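Local atomic coordinates of leucine aminopeptidase (Parabacteroides distasonis, PDB entry 3TC8), a protein that probably acts as a zinc-dependent exopeptidase of the M28 family, most likely an aminopeptidase, although a glutaminyl-peptide cyclotransferase activity is also conceivable. Residues A[109-114]-A[279-284]; A[123-128]-A[283-288]. All blocks are in the same frame, centred on the assembly; numbering follows the deposited sequence. Where two conformers were deposited one is given.

Interaction 1: A[109-114]-A[279-284]. With EDO (1,2-ethanediol), chain D.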
loop_
_atom_site.group_PDB
_atom_site.type_symbol
_atom_site.label_atom_id
_atom_site.label_comp_id
_atom_site.label_asym_id
_atom_site.label_seq_id
_atom_site.Cartn_x
_atom_site.Cartn_y
_atom_site.Cartn_z
ATOM N N SER A 109 7.454 -16.412 -6.424
ATOM C CA SER A 109 8.207 -15.514 -7.312
ATOM C C SER A 109 7.921 -15.932 -8.750
ATOM O O SER A 109 8.795 -16.366 -9.481
ATOM C CB SER A 109 9.685 -15.537 -6.984
ATOM O OG SER A 109 9.899 -15.213 -5.626
ATOM N N ASP A 110 6.633 -15.822 -9.126
ATOM C CA ASP A 110 6.131 -16.510 -10.308
ATOM C C ASP A 110 6.461 -15.846 -11.627
ATOM O O ASP A 110 6.208 -16.445 -12.648
ATOM C CB ASP A 110 4.636 -16.824 -10.176
ATOM C CG ASP A 110 3.747 -15.634 -9.771
ATOM O OD1 ASP A 110 4.142 -14.802 -8.926
ATOM O OD2 ASP A 110 2.583 -15.599 -10.286
ATOM N N HIS A 111 7.109 -14.688 -11.566
ATOM C CA HIS A 111 7.677 -14.053 -12.728
ATOM C C HIS A 111 9.204 -14.133 -12.768
ATOM O O HIS A 111 9.863 -13.572 -13.648
ATOM C CB HIS A 111 7.211 -12.623 -12.875
ATOM C CG HIS A 111 5.789 -12.531 -13.294
ATOM N ND1 HIS A 111 5.429 -12.359 -14.605
ATOM C CD2 HIS A 111 4.636 -12.652 -12.602
ATOM C CE1 HIS A 111 4.109 -12.397 -14.698
ATOM N NE2 HIS A 111 3.595 -12.522 -13.491
ATOM N N ASP A 112 9.807 -14.864 -11.842
ATOM C CA ASP A 112 11.247 -15.018 -11.811
ATOM C C ASP A 112 11.702 -15.714 -13.081
ATOM O O ASP A 112 11.080 -16.663 -13.527
ATOM C CB ASP A 112 11.739 -15.800 -10.579
ATOM C CG ASP A 112 13.159 -15.493 -10.252
ATOM O OD1 ASP A 112 14.062 -16.116 -10.856
ATOM O OD2 ASP A 112 13.361 -14.588 -9.416
ATOM N N PRO A 113 12.849 -15.294 -13.654
ATOM C CA PRO A 113 13.368 -16.034 -14.810
ATOM C C PRO A 113 13.744 -17.496 -14.482
ATOM O O PRO A 113 13.773 -18.320 -15.411
ATOM C CB PRO A 113 14.611 -15.260 -15.231
ATOM C CG PRO A 113 14.659 -14.108 -14.380
ATOM C CD PRO A 113 13.639 -14.082 -13.347
ATOM N N ASP A 114 14.099 -17.799 -13.232
ATOM C CA ASP A 114 14.529 -19.124 -12.869
ATOM C C ASP A 114 13.310 -19.933 -12.378
ATOM O O ASP A 114 12.727 -19.599 -11.338
ATOM C CB ASP A 114 15.546 -19.017 -11.744
ATOM C CG ASP A 114 16.098 -20.348 -11.290
ATOM O OD1 ASP A 114 15.619 -21.399 -11.745
ATOM O OD2 ASP A 114 17.010 -20.304 -10.436
ATOM N N TYR A 279 11.584 -6.210 -11.515
ATOM C CA TYR A 279 11.729 -7.153 -10.437
ATOM C C TYR A 279 10.416 -7.589 -9.812
ATOM O O TYR A 279 10.431 -8.382 -8.856
ATOM C CB TYR A 279 12.691 -6.559 -9.383
ATOM C CG TYR A 279 12.280 -5.176 -8.928
ATOM C CD1 TYR A 279 11.272 -4.999 -7.992
ATOM C CD2 TYR A 279 12.927 -4.059 -9.422
ATOM C CE1 TYR A 279 10.891 -3.724 -7.574
ATOM C CE2 TYR A 279 12.530 -2.790 -9.043
ATOM C CZ TYR A 279 11.523 -2.625 -8.125
ATOM O OH TYR A 279 11.214 -1.330 -7.756
ATOM N N TRP A 280 9.294 -7.107 -10.305
ATOM C CA TRP A 280 7.986 -7.450 -9.759
ATOM C C TRP A 280 7.738 -8.973 -9.789
ATOM O O TRP A 280 7.924 -9.621 -10.820
ATOM C CB TRP A 280 6.904 -6.752 -10.568
ATOM C CG TRP A 280 5.509 -7.127 -10.244
ATOM C CD1 TRP A 280 4.792 -6.775 -9.146
ATOM C CD2 TRP A 280 4.632 -7.913 -11.039
ATOM N NE1 TRP A 280 3.534 -7.236 -9.225
ATOM C CE2 TRP A 280 3.408 -7.971 -10.372
ATOM C CE3 TRP A 280 4.763 -8.583 -12.266
ATOM C CZ2 TRP A 280 2.286 -8.648 -10.908
ATOM C CZ3 TRP A 280 3.673 -9.245 -12.787
ATOM C CH2 TRP A 280 2.469 -9.257 -12.123
ATOM N N HIS A 281 7.384 -9.511 -8.636
ATOM C CA HIS A 281 7.073 -10.939 -8.517
ATOM C C HIS A 281 8.268 -11.838 -8.905
ATOM O O HIS A 281 8.113 -12.946 -9.432
ATOM C CB HIS A 281 5.749 -11.300 -9.219
ATOM C CG HIS A 281 4.575 -10.789 -8.452
ATOM N ND1 HIS A 281 3.273 -11.110 -8.752
ATOM C CD2 HIS A 281 4.523 -9.976 -7.359
ATOM C CE1 HIS A 281 2.470 -10.499 -7.889
ATOM N NE2 HIS A 281 3.203 -9.822 -7.021
ATOM N N THR A 282 9.444 -11.322 -8.607
ATOM C CA THR A 282 10.690 -12.067 -8.705
ATOM C C THR A 282 11.448 -11.993 -7.394
ATOM O O THR A 282 11.152 -11.169 -6.511
ATOM C CB THR A 282 11.642 -11.486 -9.792
ATOM O OG1 THR A 282 12.343 -10.327 -9.288
ATOM C CG2 THR A 282 10.960 -11.171 -11.113
ATOM N N GLN A 283 12.484 -12.828 -7.271
ATOM C CA GLN A 283 13.363 -12.783 -6.127
ATOM C C GLN A 283 14.093 -11.473 -5.941
ATOM O O GLN A 283 14.514 -11.175 -4.804
ATOM C CB GLN A 283 14.377 -13.924 -6.205
ATOM C CG GLN A 283 13.756 -15.290 -5.877
ATOM C CD GLN A 283 13.475 -15.445 -4.419
ATOM O OE1 GLN A 283 14.421 -15.635 -3.642
ATOM N NE2 GLN A 283 12.206 -15.355 -4.020
ATOM N N LYS A 284 14.181 -10.672 -6.990
ATOM C CA LYS A 284 14.851 -9.384 -6.896
ATOM C C LYS A 284 13.998 -8.248 -6.349
ATOM O O LYS A 284 14.491 -7.130 -6.260
ATOM C CB LYS A 284 15.415 -9.006 -8.255
ATOM C CG LYS A 284 16.647 -9.791 -8.602
ATOM C CD LYS A 284 17.303 -9.310 -9.863
ATOM C CE LYS A 284 18.597 -10.037 -10.204
ATOM N NZ LYS A 284 19.001 -9.744 -11.630
HETATM C C1 EDO D . 0.487 -4.779 -7.969
HETATM O O1 EDO D . -0.615 -5.345 -7.263
HETATM C C2 EDO D . 1.801 -5.332 -7.443
HETATM O O2 EDO D . 1.748 -6.758 -7.110
HETATM O O HOH W 1 1.988 -12.839 -10.464
#
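His111 N donates to His281 O (2.9 Å), the carbonyl of the third residue of the type II turn Tyr279-Thr282. Asp112 OD2 takes Gln283 N at 2.9 Å, met nearly along its C-O axis, while OD1 uses its anti lone pair for Asp114 N in an Asx turn; both carboxylate oxygens are thus engaged, and the group is held against rotation. The bend at chi2 (-74°) places CD of Gln283 back toward 109-114, and NE2 bonds Ser109 OG at 2.8 Å, with OG close to the amide plane. Ser109 OG also bonds Thr120 O, and Gln283 NE2 bonds Pro121 O.

The aromatic contacts lie beside these bonds. Trp280 CZ3 sits over one face of the His111 ring, toward its rim and 3.4 Å from NE2, the planes inclined at 39°. Trp280 CG is anti to its backbone N (chi1 173°), and the indole lies against His281, whose CG is over CE2, near the middle of the indole. An alanine in place of Trp280 would probably leave the His111 and His281 rings each without a packing partner on one face, free to shift.

Water-mediated and ligand contacts complete the set. Water 1 accepts from His281 ND1 (2.8 Å) and donates to Asp110 OD2, whereas Asp110 OD1 is salt-bridged to Arg106. Trp280 NE1 donates to O2 of the bound ethanediol at 2.8 Å. With ND1 acting as donor to water, NE2 of His281 is left to bind the zinc ion, and Asp110, acting through water 1, probably helps to orient this ligand.

Interaction 2: A[123-128]-A[283-288]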
loop_
_atom_site.group_PDB
_atom_site.type_symbol
_atom_site.label_atom_id
_atom_site.label_comp_id
_atom_site.label_asym_id
_atom_site.label_seq_id
_atom_site.Cartn_x
_atom_site.Cartn_y
_atom_site.Cartn_z
ATOM N N ASP A 123 10.891 -11.197 -0.820
ATOM C CA ASP A 123 11.053 -10.278 0.305
ATOM C C ASP A 123 9.970 -9.223 0.300
ATOM O O ASP A 123 9.623 -8.684 1.342
ATOM C CB ASP A 123 12.406 -9.608 0.266
ATOM C CG ASP A 123 13.521 -10.452 0.863
ATOM O OD1 ASP A 123 13.258 -11.439 1.582
ATOM O OD2 ASP A 123 14.709 -10.038 0.641
ATOM N N GLY A 124 9.471 -8.865 -0.861
ATOM C CA GLY A 124 8.434 -7.890 -0.977
ATOM C C GLY A 124 8.830 -6.541 -0.423
ATOM O O GLY A 124 8.026 -5.829 0.191
ATOM N N ALA A 125 10.073 -6.132 -0.682
ATOM C CA ALA A 125 10.551 -4.849 -0.189
ATOM C C ALA A 125 9.761 -3.715 -0.855
ATOM O O ALA A 125 9.318 -2.798 -0.147
ATOM C CB ALA A 125 12.035 -4.692 -0.510
ATOM N N ASP A 126 9.647 -3.726 -2.188
ATOM C CA ASP A 126 8.878 -2.705 -2.865
ATOM C C ASP A 126 7.397 -3.064 -2.860
ATOM O O ASP A 126 6.541 -2.208 -2.596
ATOM C CB ASP A 126 9.406 -2.464 -4.263
ATOM C CG ASP A 126 9.010 -1.141 -4.870
ATOM O OD1 ASP A 126 8.621 -0.223 -4.122
ATOM O OD2 ASP A 126 9.114 -1.040 -6.114
ATOM N N ASP A 127 7.055 -4.311 -3.192
ATOM C CA ASP A 127 5.685 -4.798 -3.244
ATOM C C ASP A 127 5.272 -5.246 -1.855
ATOM O O ASP A 127 5.361 -6.412 -1.486
ATOM C CB ASP A 127 5.616 -5.882 -4.254
ATOM C CG ASP A 127 4.242 -6.274 -4.690
ATOM O OD1 ASP A 127 3.245 -5.862 -4.086
ATOM O OD2 ASP A 127 4.201 -7.079 -5.663
ATOM N N GLY A 128 4.839 -4.285 -1.064
ATOM C CA GLY A 128 4.445 -4.410 0.323
ATOM C C GLY A 128 5.229 -3.473 1.229
ATOM O O GLY A 128 4.681 -2.547 1.845
ATOM N N GLN A 283 12.484 -12.828 -7.271
ATOM C CA GLN A 283 13.363 -12.783 -6.127
ATOM C C GLN A 283 14.093 -11.473 -5.941
ATOM O O GLN A 283 14.514 -11.175 -4.804
ATOM C CB GLN A 283 14.377 -13.924 -6.205
ATOM C CG GLN A 283 13.756 -15.290 -5.877
ATOM C CD GLN A 283 13.475 -15.445 -4.419
ATOM O OE1 GLN A 283 14.421 -15.635 -3.642
ATOM N NE2 GLN A 283 12.206 -15.355 -4.020
ATOM N N LYS A 284 14.181 -10.672 -6.990
ATOM C CA LYS A 284 14.851 -9.384 -6.896
ATOM C C LYS A 284 13.998 -8.248 -6.349
ATOM O O LYS A 284 14.491 -7.130 -6.260
ATOM C CB LYS A 284 15.415 -9.006 -8.255
ATOM C CG LYS A 284 16.647 -9.791 -8.602
ATOM C CD LYS A 284 17.303 -9.310 -9.863
ATOM C CE LYS A 284 18.597 -10.037 -10.204
ATOM N NZ LYS A 284 19.001 -9.744 -11.630
ATOM N N ASP A 285 12.788 -8.532 -5.858
ATOM C CA ASP A 285 12.037 -7.531 -5.093
ATOM C C ASP A 285 12.544 -7.522 -3.634
ATOM O O ASP A 285 11.877 -7.970 -2.687
ATOM C CB ASP A 285 10.533 -7.748 -5.170
ATOM C CG ASP A 285 9.766 -6.619 -4.498
ATOM O OD1 ASP A 285 10.404 -5.617 -4.110
ATOM O OD2 ASP A 285 8.557 -6.771 -4.284
ATOM N N ASN A 286 13.717 -6.922 -3.518
ATOM C CA ASN A 286 14.472 -6.915 -2.291
ATOM C C ASN A 286 14.954 -5.475 -1.983
ATOM O O ASN A 286 14.605 -4.517 -2.678
ATOM C CB ASN A 286 15.614 -7.959 -2.339
ATOM C CG ASN A 286 16.613 -7.662 -3.373
ATOM O OD1 ASN A 286 16.802 -6.525 -3.774
ATOM N ND2 ASN A 286 17.279 -8.699 -3.868
HETATM N N MSE A 287 15.741 -5.317 -0.944
HETATM C CA MSE A 287 16.090 -3.986 -0.489
HETATM C C MSE A 287 16.939 -3.215 -1.479
HETATM O O MSE A 287 16.979 -1.983 -1.411
HETATM C CB MSE A 287 16.793 -4.015 0.864
HETATM C CG MSE A 287 15.915 -4.344 2.079
HETATM SE SE MSE A 287 14.479 -3.073 2.324
HETATM C CE MSE A 287 15.467 -1.443 2.466
ATOM N N GLU A 288 17.596 -3.883 -2.423
ATOM C CA GLU A 288 18.508 -3.174 -3.294
ATOM C C GLU A 288 17.831 -2.133 -4.186
ATOM O O GLU A 288 18.482 -1.143 -4.520
ATOM C CB GLU A 288 19.344 -4.140 -4.130
ATOM C CG GLU A 288 20.079 -5.196 -3.309
ATOM C CD GLU A 288 20.899 -6.152 -4.127
ATOM O OE1 GLU A 288 20.899 -7.346 -3.772
ATOM O OE2 GLU A 288 21.537 -5.699 -5.099
HETATM O O HOH W 2 13.209 -11.812 -2.379
HETATM O O HOH W 3 16.092 -7.570 0.914
HETATM O O HOH W 4 6.935 -7.925 -6.321
#
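Both oxygens of one carboxylate, Asp285, are spent on consecutive backbone N-H groups in the first turn of helix 125-144. Asp126 N donates to OD1 at 2.8 Å and Asp127 N to OD2 at 3.1 Å, each bond using the syn lone pair, so the carboxylate takes two successive N-H groups, one to each oxygen. With CG anti to its backbone N (chi1 -174°), Asp285 carries the group to the helix start. Its carbonyl adds a third bond: Ala125 N approaches Asp285 O at 3.3 Å from above the carbonyl plane. Two bonds fix the carboxylate's rotation.

Packing surrounds this grip. Ala125 CB rests 3.4 Å from Asn286 C and touches the selenium of Met287 (a selenomethionine), whose bent side chain also meets Val31 and Val35 of helix 24-36. Asp123 CB lies 3.4 Å from Asp285 O.

Three waters bridge further polar atoms. Water 2 links Asp123 N with Gln283 O, water 3 joins Asp123 OD2 to Met287 N, and water 4 donates to both Asp127 OD2 and Asp285 OD2, the latter at 2.8 Å.

Asp127 OD2 binds the zinc ion and OD1 accepts from His102, so Asp285 stands in the second shell, holding the backbone of a metal ligand. The two N-H groups and water 4 would probably stabilise its negative charge, although Asp127 OD2 lies only 4.6 Å from Asp285 OD2.

Interactions 1 and 2 share Gln283 and Lys284, and their centres are about 10 Å apart. Each supplies one ligand of the same zinc ion: His281 from interaction 1 and Asp127 from interaction 2, with Asp160 as the third. His281 NE2 and Asp127 OD2 lie 3.2 Å apart, consistent with both coordinating one metal. Two further contacts connect them directly: Tyr279 OH and Asp126 OD2, 2.7 Å apart, form a probable hydrogen bond, and Trp280 CD1 packs 3.5 Å from Asp127 OD2. Segment 279-284 therefore packs on 109-114 and also reaches Asp126 and Asp127, while Asp285 grips the start of helix 125-144, and the ethanediol lies close to both Trp280 and Asp127 beside the metal.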